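Local coordinates for protein adenylosuccinate lyase (Francisella tularensis subsp. tularensis SCHU S4, PDB 4EEI) that probably cleaves adenylosuccinate to AMP and fumarate, and SAICAR to AICAR and fumarate, two beta-eliminations of purine biosynthesis, at residues S95-S100 with V178-G182; E27-L31 with F87-V92; T211-D217 with C295-R301; I13-K19 with Q105-S109. The contacts are given in a common frame with arbitrary orientation. Residue numbers count along the deposited sequence, not the author numbering.

Contact 1 of 4, residues S95-S100 with V178-G182; sequences SDIIDS and VQFSG. With AMP (adenosine monophosphate), chain O; EDO (1,2-ethanediol), chain P.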
# COMPACT_ATOMS: atom_id res chain seq x y z
N SER B 95 2.48 1.01 29.53
CA SER B 95 1.74 0.39 28.44
C SER B 95 0.83 -0.78 28.86
O SER B 95 -0.01 -1.20 28.08
CB SER B 95 2.67 -0.01 27.29
OG SER B 95 3.01 1.13 26.52
N ASP B 96 1.00 -1.30 30.07
CA ASP B 96 0.01 -2.24 30.59
C ASP B 96 -1.31 -1.49 30.66
O ASP B 96 -2.37 -2.03 30.35
CB ASP B 96 0.36 -2.70 32.01
CG ASP B 96 1.49 -3.72 32.06
OD1 ASP B 96 1.66 -4.50 31.09
OD2 ASP B 96 2.20 -3.76 33.09
N ILE B 97 -1.24 -0.22 31.05
CA ILE B 97 -2.45 0.59 31.18
C ILE B 97 -2.93 1.06 29.81
O ILE B 97 -4.11 0.92 29.47
CB ILE B 97 -2.22 1.80 32.10
CG1 ILE B 97 -1.67 1.36 33.46
CG2 ILE B 97 -3.51 2.60 32.26
CD1 ILE B 97 -2.54 0.34 34.20
N ILE B 98 -2.03 1.63 29.02
CA ILE B 98 -2.40 2.19 27.72
C ILE B 98 -3.02 1.15 26.80
O ILE B 98 -4.08 1.38 26.22
CB ILE B 98 -1.18 2.78 26.99
CG1 ILE B 98 -0.57 3.93 27.78
CG2 ILE B 98 -1.57 3.25 25.59
CD1 ILE B 98 0.81 4.35 27.28
N ASP B 99 -2.34 0.01 26.66
CA ASP B 99 -2.78 -0.99 25.70
C ASP B 99 -4.04 -1.71 26.16
O ASP B 99 -4.88 -2.05 25.34
CB ASP B 99 -1.65 -2.00 25.41
CG ASP B 99 -0.55 -1.42 24.53
OD1 ASP B 99 -0.68 -0.26 24.05
OD2 ASP B 99 0.45 -2.14 24.28
N SER B 100 -4.17 -1.94 27.46
CA SER B 100 -5.38 -2.56 27.97
C SER B 100 -6.57 -1.62 27.82
O SER B 100 -7.67 -2.05 27.46
CB SER B 100 -5.19 -3.00 29.43
OG SER B 100 -4.21 -4.02 29.51
N VAL B 178 -5.94 -8.07 27.22
CA VAL B 178 -5.32 -7.07 28.08
C VAL B 178 -4.01 -7.63 28.63
O VAL B 178 -3.73 -8.83 28.50
CB VAL B 178 -6.26 -6.66 29.23
CG1 VAL B 178 -7.52 -5.99 28.67
CG2 VAL B 178 -6.64 -7.89 30.05
N GLN B 179 -3.20 -6.77 29.25
CA GLN B 179 -1.96 -7.23 29.85
C GLN B 179 -1.70 -6.50 31.16
O GLN B 179 -1.97 -5.31 31.28
CB GLN B 179 -0.77 -7.01 28.90
CG GLN B 179 -0.57 -5.54 28.49
CD GLN B 179 0.89 -5.19 28.21
OE1 GLN B 179 1.79 -5.98 28.47
NE2 GLN B 179 1.12 -4.00 27.67
N PHE B 180 -1.17 -7.23 32.14
CA PHE B 180 -0.62 -6.60 33.33
C PHE B 180 0.65 -7.36 33.67
O PHE B 180 0.71 -8.09 34.66
CB PHE B 180 -1.63 -6.64 34.49
CG PHE B 180 -2.93 -5.93 34.20
CD1 PHE B 180 -3.07 -4.58 34.48
CD2 PHE B 180 -4.01 -6.62 33.66
CE1 PHE B 180 -4.26 -3.92 34.23
CE2 PHE B 180 -5.22 -5.96 33.39
CZ PHE B 180 -5.34 -4.61 33.68
N SER B 181 1.67 -7.18 32.83
CA SER B 181 2.87 -8.01 32.91
C SER B 181 4.13 -7.23 33.31
O SER B 181 5.19 -7.81 33.48
CB SER B 181 3.10 -8.73 31.57
OG SER B 181 3.11 -7.82 30.49
N GLY B 182 4.01 -5.92 33.47
CA GLY B 182 5.15 -5.14 33.90
C GLY B 182 6.08 -4.76 32.75
O GLY B 182 5.77 -5.00 31.58
P AMP O . 3.68 10.11 21.09
O1P AMP O . 3.28 11.51 20.70
O2P AMP O . 4.89 9.59 20.37
O3P AMP O . 2.53 9.14 21.16
O5' AMP O . 4.16 10.26 22.62
C5' AMP O . 4.40 9.10 23.42
C4' AMP O . 4.36 9.48 24.89
O4' AMP O . 4.60 8.33 25.70
C3' AMP O . 5.43 10.50 25.23
O3' AMP O . 4.85 11.55 26.00
C2' AMP O . 6.44 9.75 26.07
O2' AMP O . 6.97 10.58 27.10
C1' AMP O . 5.63 8.61 26.65
N9 AMP O . 6.48 7.42 26.88
C8 AMP O . 7.83 7.39 26.87
N7 AMP O . 8.30 6.14 27.12
C5 AMP O . 7.23 5.34 27.29
C6 AMP O . 7.01 3.91 27.58
N6 AMP O . 8.05 3.06 27.74
N1 AMP O . 5.74 3.48 27.68
C2 AMP O . 4.69 4.31 27.52
N3 AMP O . 4.82 5.62 27.26
C4 AMP O . 6.04 6.19 27.13
C1 EDO P . -5.41 -3.88 21.04
O1 EDO P . -4.59 -4.95 20.53
C2 EDO P . -4.65 -3.07 22.08
O2 EDO P . -4.27 -3.93 23.16

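Contact 2 of 4, residues E27-L31 with F87-V92; sequences ELAIL and FFHFGV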
# COMPACT_ATOMS: atom_id res chain seq x y z
N GLU B 27 -6.51 0.94 35.48
CA GLU B 27 -5.72 1.14 36.70
C GLU B 27 -6.45 0.57 37.92
O GLU B 27 -5.82 0.01 38.82
CB GLU B 27 -5.46 2.64 36.95
CG GLU B 27 -4.51 3.32 35.97
CD GLU B 27 -3.03 3.12 36.31
OE1 GLU B 27 -2.70 2.25 37.15
OE2 GLU B 27 -2.19 3.85 35.72
N LEU B 28 -7.76 0.73 37.96
CA LEU B 28 -8.52 0.31 39.13
C LEU B 28 -8.75 -1.19 39.12
O LEU B 28 -8.95 -1.80 40.17
CB LEU B 28 -9.85 1.06 39.21
CG LEU B 28 -9.69 2.56 39.45
CD1 LEU B 28 -11.05 3.24 39.49
CD2 LEU B 28 -8.93 2.78 40.75
N ALA B 29 -8.73 -1.79 37.93
CA ALA B 29 -8.84 -3.24 37.83
C ALA B 29 -7.64 -3.94 38.46
O ALA B 29 -7.79 -4.87 39.26
CB ALA B 29 -9.02 -3.67 36.38
N ILE B 30 -6.43 -3.50 38.10
CA ILE B 30 -5.24 -4.10 38.70
C ILE B 30 -5.12 -3.71 40.18
O ILE B 30 -4.70 -4.51 41.01
CB ILE B 30 -3.95 -3.75 37.90
CG1 ILE B 30 -2.75 -4.53 38.46
CG2 ILE B 30 -3.67 -2.25 37.92
CD1 ILE B 30 -2.94 -6.03 38.40
N LEU B 31 -5.54 -2.49 40.52
CA LEU B 31 -5.47 -2.05 41.92
C LEU B 31 -6.37 -2.92 42.79
O LEU B 31 -5.99 -3.30 43.90
CB LEU B 31 -5.84 -0.57 42.05
CG LEU B 31 -5.78 0.06 43.44
CD1 LEU B 31 -4.36 0.05 44.00
CD2 LEU B 31 -6.32 1.50 43.41
N PHE B 87 -0.84 3.09 46.23
CA PHE B 87 -0.65 1.92 45.38
C PHE B 87 -1.22 2.13 43.99
O PHE B 87 -1.31 1.19 43.20
CB PHE B 87 -1.23 0.67 46.04
CG PHE B 87 -0.45 0.21 47.25
CD1 PHE B 87 -0.97 0.36 48.53
CD2 PHE B 87 0.80 -0.34 47.10
CE1 PHE B 87 -0.25 -0.05 49.63
CE2 PHE B 87 1.53 -0.76 48.19
CZ PHE B 87 1.00 -0.62 49.47
N PHE B 88 -1.59 3.37 43.68
CA PHE B 88 -2.06 3.68 42.34
C PHE B 88 -0.89 3.48 41.38
O PHE B 88 0.22 3.96 41.63
CB PHE B 88 -2.60 5.11 42.26
CG PHE B 88 -3.44 5.36 41.04
CD1 PHE B 88 -4.76 4.92 40.99
CD2 PHE B 88 -2.92 6.02 39.93
CE1 PHE B 88 -5.55 5.14 39.87
CE2 PHE B 88 -3.70 6.25 38.80
CZ PHE B 88 -5.02 5.81 38.77
N HIS B 89 -1.14 2.75 40.30
CA HIS B 89 -0.12 2.47 39.29
C HIS B 89 1.09 1.75 39.91
O HIS B 89 2.23 2.19 39.76
CB HIS B 89 0.31 3.76 38.59
CG HIS B 89 0.99 3.53 37.28
ND1 HIS B 89 0.29 3.40 36.10
CD2 HIS B 89 2.30 3.42 36.96
CE1 HIS B 89 1.14 3.22 35.10
NE2 HIS B 89 2.37 3.22 35.60
N PHE B 90 0.83 0.65 40.60
CA PHE B 90 1.88 -0.08 41.28
C PHE B 90 2.22 -1.33 40.47
O PHE B 90 1.32 -2.07 40.09
CB PHE B 90 1.40 -0.45 42.68
CG PHE B 90 2.43 -1.13 43.52
CD1 PHE B 90 2.49 -2.52 43.58
CD2 PHE B 90 3.32 -0.40 44.29
CE1 PHE B 90 3.42 -3.16 44.37
CE2 PHE B 90 4.27 -1.04 45.09
CZ PHE B 90 4.32 -2.42 45.12
N GLY B 91 3.50 -1.53 40.18
CA GLY B 91 3.95 -2.75 39.52
C GLY B 91 3.77 -2.77 38.00
O GLY B 91 4.53 -3.44 37.30
N VAL B 92 2.77 -2.05 37.51
CA VAL B 92 2.52 -2.00 36.07
C VAL B 92 3.53 -1.12 35.34
O VAL B 92 4.17 -0.26 35.95
CB VAL B 92 1.12 -1.44 35.76
CG1 VAL B 92 0.05 -2.45 36.11
CG2 VAL B 92 0.88 -0.12 36.50
O HOH W 1 -3.31 1.12 39.57

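Contact 3 of 4, residues T211-D217 with C295-R301; sequences TQVIPRD and CVLWHER. With AMP (adenosine monophosphate), chain O.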
# COMPACT_ATOMS: atom_id res chain seq x y z
N THR B 211 4.89 -8.16 25.88
CA THR B 211 6.18 -7.56 26.17
C THR B 211 6.00 -6.42 27.16
O THR B 211 5.20 -6.53 28.09
CB THR B 211 6.87 -7.04 24.89
OG1 THR B 211 5.97 -6.22 24.15
CG2 THR B 211 7.32 -8.21 24.02
N GLN B 212 6.55 -5.26 26.82
CA GLN B 212 6.06 -4.04 27.42
C GLN B 212 4.66 -3.82 26.87
O GLN B 212 3.78 -3.31 27.57
CB GLN B 212 6.97 -2.85 27.07
CG GLN B 212 6.54 -1.55 27.73
CD GLN B 212 7.68 -0.56 27.87
OE1 GLN B 212 7.79 0.39 27.10
NE2 GLN B 212 8.53 -0.78 28.86
N VAL B 213 4.47 -4.18 25.61
CA VAL B 213 3.23 -3.90 24.89
C VAL B 213 2.47 -5.18 24.55
O VAL B 213 3.02 -6.27 24.62
CB VAL B 213 3.50 -3.12 23.59
CG1 VAL B 213 4.10 -1.76 23.90
CG2 VAL B 213 4.43 -3.92 22.68
N ILE B 214 1.21 -5.02 24.19
CA ILE B 214 0.45 -6.09 23.54
C ILE B 214 0.89 -6.09 22.08
O ILE B 214 1.04 -5.02 21.49
CB ILE B 214 -1.05 -5.80 23.66
CG1 ILE B 214 -1.53 -6.13 25.08
CG2 ILE B 214 -1.85 -6.57 22.62
CD1 ILE B 214 -3.00 -5.82 25.31
N PRO B 215 1.12 -7.28 21.49
CA PRO B 215 1.64 -7.30 20.12
C PRO B 215 0.66 -6.70 19.11
O PRO B 215 -0.56 -6.88 19.24
CB PRO B 215 1.88 -8.80 19.84
CG PRO B 215 1.01 -9.53 20.85
CD PRO B 215 0.99 -8.64 22.07
N ARG B 216 1.19 -5.99 18.12
CA ARG B 216 0.33 -5.18 17.25
C ARG B 216 -0.36 -5.95 16.14
O ARG B 216 -1.13 -5.36 15.38
CB ARG B 216 1.13 -4.00 16.68
CG ARG B 216 0.69 -2.64 17.25
CD ARG B 216 0.76 -2.62 18.78
NE ARG B 216 0.11 -1.44 19.35
CZ ARG B 216 -0.08 -1.25 20.65
NH1 ARG B 216 0.32 -2.18 21.52
NH2 ARG B 216 -0.67 -0.15 21.09
N ASP B 217 -0.13 -7.26 16.05
CA ASP B 217 -0.77 -8.06 15.01
C ASP B 217 -2.26 -8.28 15.26
O ASP B 217 -3.02 -8.65 14.35
CB ASP B 217 -0.06 -9.40 14.78
CG ASP B 217 -0.19 -10.35 15.98
OD1 ASP B 217 -1.02 -11.29 15.92
OD2 ASP B 217 0.55 -10.15 16.96
N CYS B 295 3.42 -3.44 13.36
CA CYS B 295 3.73 -4.71 14.02
C CYS B 295 5.22 -4.86 14.32
O CYS B 295 5.60 -5.50 15.30
CB CYS B 295 3.32 -5.89 13.14
SG CYS B 295 1.54 -6.11 12.98
N VAL B 296 6.05 -4.29 13.45
CA VAL B 296 7.50 -4.55 13.53
C VAL B 296 8.18 -3.65 14.56
O VAL B 296 8.94 -2.74 14.22
CB VAL B 296 8.15 -4.40 12.14
CG1 VAL B 296 9.58 -4.96 12.15
CG2 VAL B 296 7.30 -5.13 11.10
N LEU B 297 7.88 -3.92 15.84
CA LEU B 297 8.48 -3.18 16.95
C LEU B 297 9.81 -3.77 17.40
O LEU B 297 10.00 -4.99 17.36
CB LEU B 297 7.51 -3.15 18.13
CG LEU B 297 6.12 -2.57 17.81
CD1 LEU B 297 5.25 -2.59 19.06
CD2 LEU B 297 6.22 -1.16 17.21
N TRP B 298 10.72 -2.91 17.84
CA TRP B 298 12.03 -3.35 18.27
C TRP B 298 12.00 -3.96 19.64
O TRP B 298 11.50 -3.35 20.60
CB TRP B 298 13.01 -2.18 18.26
CG TRP B 298 13.38 -1.72 16.87
CD1 TRP B 298 12.79 -2.09 15.67
CD2 TRP B 298 14.44 -0.77 16.50
NE1 TRP B 298 13.40 -1.46 14.61
CE2 TRP B 298 14.39 -0.65 15.05
CE3 TRP B 298 15.38 -0.04 17.21
CZ2 TRP B 298 15.26 0.16 14.35
CZ3 TRP B 298 16.25 0.78 16.50
CH2 TRP B 298 16.19 0.88 15.10
N HIS B 299 12.50 -5.19 19.73
CA HIS B 299 12.66 -5.87 21.00
C HIS B 299 11.37 -5.91 21.76
O HIS B 299 10.30 -6.18 21.20
CB HIS B 299 13.77 -5.23 21.81
CG HIS B 299 15.14 -5.41 21.21
ND1 HIS B 299 15.62 -6.62 20.85
CD2 HIS B 299 16.14 -4.49 20.92
CE1 HIS B 299 16.86 -6.47 20.34
NE2 HIS B 299 17.18 -5.17 20.39
N GLU B 300 11.42 -5.49 23.03
CA GLU B 300 10.25 -5.57 23.90
C GLU B 300 9.33 -4.37 23.72
O GLU B 300 8.37 -4.19 24.47
CB GLU B 300 10.67 -5.72 25.36
CG GLU B 300 11.19 -7.11 25.70
CD GLU B 300 12.46 -7.44 24.95
OE1 GLU B 300 13.43 -6.66 25.03
OE2 GLU B 300 12.50 -8.49 24.28
N ARG B 301 9.62 -3.56 22.71
CA ARG B 301 8.74 -2.45 22.33
C ARG B 301 9.47 -1.18 21.93
O ARG B 301 10.57 -0.90 22.39
CB ARG B 301 7.73 -2.15 23.45
CG ARG B 301 8.12 -1.00 24.37
CD ARG B 301 8.03 0.35 23.68
NE ARG B 301 6.68 0.68 23.24
CZ ARG B 301 5.70 1.07 24.04
NH1 ARG B 301 5.91 1.19 25.35
NH2 ARG B 301 4.50 1.34 23.55
P AMP O . 3.68 10.11 21.09
O1P AMP O . 3.28 11.51 20.70
O2P AMP O . 4.89 9.59 20.37
O3P AMP O . 2.53 9.14 21.16
O5' AMP O . 4.16 10.26 22.62
C5' AMP O . 4.40 9.10 23.42
C4' AMP O . 4.36 9.48 24.89
O4' AMP O . 4.60 8.33 25.70
C3' AMP O . 5.43 10.50 25.23
O3' AMP O . 4.85 11.55 26.00
C2' AMP O . 6.44 9.75 26.07
O2' AMP O . 6.97 10.58 27.10
C1' AMP O . 5.63 8.61 26.65
N9 AMP O . 6.48 7.42 26.88
C8 AMP O . 7.83 7.39 26.87
N7 AMP O . 8.30 6.14 27.12
C5 AMP O . 7.23 5.34 27.29
C6 AMP O . 7.01 3.91 27.58
N6 AMP O . 8.05 3.06 27.74
N1 AMP O . 5.74 3.48 27.68
C2 AMP O . 4.69 4.31 27.52
N3 AMP O . 4.82 5.62 27.26
C4 AMP O . 6.04 6.19 27.13
O HOH W 2 4.17 -6.25 17.52

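Contact 4 of 4, residues I13-K19 with Q105-S109; sequences IWADENK and QIRDS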
# COMPACT_ATOMS: atom_id res chain seq x y z
N ILE B 13 -15.68 8.19 21.86
CA ILE B 13 -14.93 7.07 22.39
C ILE B 13 -13.43 7.37 22.35
O ILE B 13 -12.70 7.02 23.27
CB ILE B 13 -15.20 5.78 21.59
CG1 ILE B 13 -16.62 5.27 21.87
CG2 ILE B 13 -14.17 4.71 21.92
CD1 ILE B 13 -17.13 4.30 20.83
N TRP B 14 -12.99 8.00 21.27
CA TRP B 14 -11.58 8.32 21.08
C TRP B 14 -11.17 9.67 21.60
O TRP B 14 -9.98 10.05 21.52
CB TRP B 14 -11.20 8.14 19.62
CG TRP B 14 -11.44 6.73 19.14
CD1 TRP B 14 -12.57 6.23 18.50
CD2 TRP B 14 -10.54 5.58 19.28
NE1 TRP B 14 -12.42 4.89 18.24
CE2 TRP B 14 -11.23 4.44 18.68
CE3 TRP B 14 -9.27 5.39 19.82
CZ2 TRP B 14 -10.66 3.18 18.63
CZ3 TRP B 14 -8.71 4.11 19.76
CH2 TRP B 14 -9.39 3.04 19.18
N ALA B 15 -12.13 10.43 22.13
CA ALA B 15 -11.85 11.74 22.71
C ALA B 15 -11.03 11.60 24.00
O ALA B 15 -11.13 10.59 24.68
CB ALA B 15 -13.14 12.49 22.98
N ASP B 16 -10.22 12.61 24.31
CA ASP B 16 -9.35 12.52 25.48
C ASP B 16 -10.10 12.08 26.74
O ASP B 16 -9.56 11.32 27.55
CB ASP B 16 -8.64 13.85 25.75
CG ASP B 16 -7.45 14.09 24.84
OD1 ASP B 16 -7.05 13.17 24.09
OD2 ASP B 16 -6.89 15.20 24.89
N GLU B 17 -11.33 12.55 26.92
CA GLU B 17 -12.05 12.22 28.16
C GLU B 17 -12.28 10.72 28.33
O GLU B 17 -12.08 10.17 29.42
CB GLU B 17 -13.38 12.96 28.27
CG GLU B 17 -14.12 12.60 29.55
CD GLU B 17 -15.48 13.25 29.66
OE1 GLU B 17 -15.61 14.22 30.44
OE2 GLU B 17 -16.43 12.78 28.99
N ASN B 18 -12.72 10.05 27.27
CA ASN B 18 -12.93 8.61 27.36
C ASN B 18 -11.62 7.83 27.36
O ASN B 18 -11.52 6.76 27.98
CB ASN B 18 -13.85 8.10 26.25
CG ASN B 18 -14.22 6.64 26.44
OD1 ASN B 18 -14.86 6.28 27.43
ND2 ASN B 18 -13.79 5.79 25.51
N LYS B 19 -10.62 8.36 26.66
CA LYS B 19 -9.30 7.73 26.68
C LYS B 19 -8.81 7.60 28.13
O LYS B 19 -8.36 6.53 28.54
CB LYS B 19 -8.28 8.51 25.85
CG LYS B 19 -6.89 7.87 25.83
CD LYS B 19 -5.77 8.88 26.09
CE LYS B 19 -5.49 9.74 24.87
NZ LYS B 19 -5.27 8.92 23.64
N GLN B 105 -11.41 0.67 24.24
CA GLN B 105 -11.89 1.59 23.21
C GLN B 105 -12.19 0.86 21.91
O GLN B 105 -13.21 1.13 21.26
CB GLN B 105 -10.86 2.69 22.95
CG GLN B 105 -10.73 3.70 24.07
CD GLN B 105 -9.58 4.65 23.84
OE1 GLN B 105 -8.41 4.26 23.90
NE2 GLN B 105 -9.90 5.91 23.53
N ILE B 106 -11.31 -0.05 21.52
CA ILE B 106 -11.53 -0.81 20.29
C ILE B 106 -12.79 -1.69 20.42
O ILE B 106 -13.59 -1.80 19.50
CB ILE B 106 -10.30 -1.67 19.92
CG1 ILE B 106 -9.11 -0.78 19.57
CG2 ILE B 106 -10.63 -2.58 18.75
CD1 ILE B 106 -7.78 -1.56 19.39
N ARG B 107 -12.96 -2.30 21.59
CA ARG B 107 -14.13 -3.13 21.84
C ARG B 107 -15.42 -2.35 21.68
O ARG B 107 -16.38 -2.81 21.03
CB ARG B 107 -14.02 -3.72 23.26
CG ARG B 107 -15.23 -4.45 23.76
CD ARG B 107 -15.81 -3.67 24.92
NE ARG B 107 -15.35 -4.15 26.22
CZ ARG B 107 -15.25 -3.39 27.31
NH1 ARG B 107 -15.54 -2.09 27.26
NH2 ARG B 107 -14.84 -3.92 28.44
N ASP B 108 -15.47 -1.16 22.25
CA ASP B 108 -16.69 -0.38 22.19
C ASP B 108 -16.94 0.15 20.78
O ASP B 108 -18.08 0.32 20.36
CB ASP B 108 -16.67 0.72 23.24
CG ASP B 108 -16.68 0.16 24.66
OD1 ASP B 108 -17.19 -0.97 24.84
OD2 ASP B 108 -16.19 0.85 25.58
N SER B 109 -15.86 0.40 20.06
CA SER B 109 -15.95 0.85 18.68
C SER B 109 -16.47 -0.29 17.80
O SER B 109 -17.31 -0.09 16.93
CB SER B 109 -14.58 1.31 18.20
OG SER B 109 -14.18 2.48 18.88
O HOH W 3 -8.02 7.93 22.36
O HOH W 4 -15.06 3.22 25.32
O HOH W 5 -7.50 4.51 26.74

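Contact 1 of 4, residues S95-S100 with V178-G182
Near its start, helix 94-131 offers one carboxylate to two successive amides of the loop 178-182. D96 OD1 accepts from S181 N (3.2 Å) and D96 OD2 from G182 N (2.8 Å); OD2 also takes the amide of T93, so this acid ties the loop to the helix start. G182, at phi 84° and psi -173°, has a backbone that calls for glycine. One turn on, S100 OG donates to D96 O (2.8 Å) and accepts from Q179 N (2.9 Å), which satisfies the hydroxyl in both roles. Q179 NE2 bonds only weakly to S95 O (3.0 Å), its better acceptor being the carbonyl of Q212. S95 OG and D99 find their partners outside the two segments: S95 OG in R301, D99 in R216 and the amide of I214. S95 and I98 belong to the AMP pocket, with S95 OG 3.7 Å from AMP C2. F180 points its CA-to-CB bond away from helix 94-131, and its ring packs between helices 16-33 and 192-202.

Contact 2 of 4, residues E27-L31 with F87-V92
E27 adopts an m, m conformation that curls its carboxylate over one face of the F88 ring and brings OE2 to H89 ND1, a short His-carboxylate hydrogen bond of 2.5 Å. A water bridges the same two residues, donating to E27 O (2.8 Å) and E27 OE1 (2.7 Å) and accepting from H89 N (2.8 Å). H89 has phi and psi of 58° and 53°, a left-handed backbone that, with chi1 at t, sets its ring beside the glutamate; the ring lies about 5 Å from a bound succinate. F88, also t at chi1, reaches the helix, where E27 CB is 3.7 Å from F88 CZ and L28 CD2 meets the ring edge, 4.2 Å from CE1. L31, in the t, p rotamer, places CD1 3.8 Å from F87 CB, while I30 CG2 touches V92 CG1 at 4.1 Å. F90 meets H358 of the third subunit. Helix 16-33 is thus joined to the loop leading into helix 94-131, with helices 43-50, 68-77 and 192-202 packed around it.

Contact 3 of 4, residues T211-D217 with C295-R301
Q212 OE1 accepts from R301 NH1 (2.7 Å) and from AMP N6 (2.8 Å), so a single amide oxygen reads the exocyclic amine of the adenine while holding the arginine in place. R301 NH1 also lies 3.3 Å from AMP N1 and is hydrogen-bonded to S95, and both Q212 and R301 line the nucleotide pocket. The backbones join next to this pair, where Q212 N donates to E300 O (3.2 Å). T211 shapes the loop here through an ST turn, its OG1 accepting from V213 N at 2.9 Å, and a type II' beta turn from W298 to R301 delivers the arginine. At the far end a water bridges R216 N (3.1 Å) and C295 O (2.7 Å).

Packing contacts accompany these bonds along the loops. V213 CG1 sits over one face of the R301 guanidinium, 3.1 Å from NH2, V213 CG2 meets L297 CD1 at 3.9 Å, and C295 SG lies 3.6 Å from D217 CA. R216 reaches away to salt bridges with D99 and E309. D217 forms salt bridges with R163 and R164 of the third subunit, and E300 with K153 of that subunit, also accepting from its R139 amide; W298 meets H242 of both the second and the third subunit. The two loops, which lead into helices 217-244 and 304-333, come together beside the start of helix 94-131.

Contact 4 of 4, residues I13-K19 with Q105-S109
W14 lays its six-membered ring over the aliphatic part of Q105, a CH-pi contact with Q105 CB 4.2 Å from the ring centroid and 15° off its normal. Q105, on helix 94-131, is a knob in a hole formed by I13, W14, N18 and K19, where helix 8-14 gives way to helix 16-33. The break falls at A15, the N-cap of the second helix. Q105 NE2 donates to I13 O (3.0 Å), which also accepts from N18 ND2 (2.8 Å), so two side-chain amides share one carbonyl at the kink. Around the knob, I13 CG2 packs 4.0 Å from Q105 CB and W14 CH2 3.9 Å from I106 CG1, while W14 NE1 makes a weak bond to S109 OG (3.1 Å). Helix 304-333 flanks the contact through P314 and F317, and K19 lies against R310 of the AMP site. Further waters bridge the segments, one linking N18 ND2 (2.9 Å) to D108 OD2 (2.6 Å) and another joining K19 O (2.8 Å) to Q105 OE1 (3.0 Å).

Overall arrangement
Contact 1 is the common neighbour: its centre lies 10 Å from that of contact 2 and 12 Å from that of contact 3, and it touches both. Toward contact 2, I97 CG1 packs 3.4 Å from E27 OE2 and F180 CD1 lies 3.6 Å from I30 CB. Toward contact 3, D99 OD2 forms a 2.8 Å salt bridge with R216 NH1. Contacts 1 and 3 both border AMP, whereas H89 of contact 2 and K19 of contact 4 have side chains about 8 Å from it. Contact 4 shares helix 94-131 with contact 1, centres 16 Å apart, and helix 16-33 with contact 2. Contacts 2 and 3 also meet the third subunit.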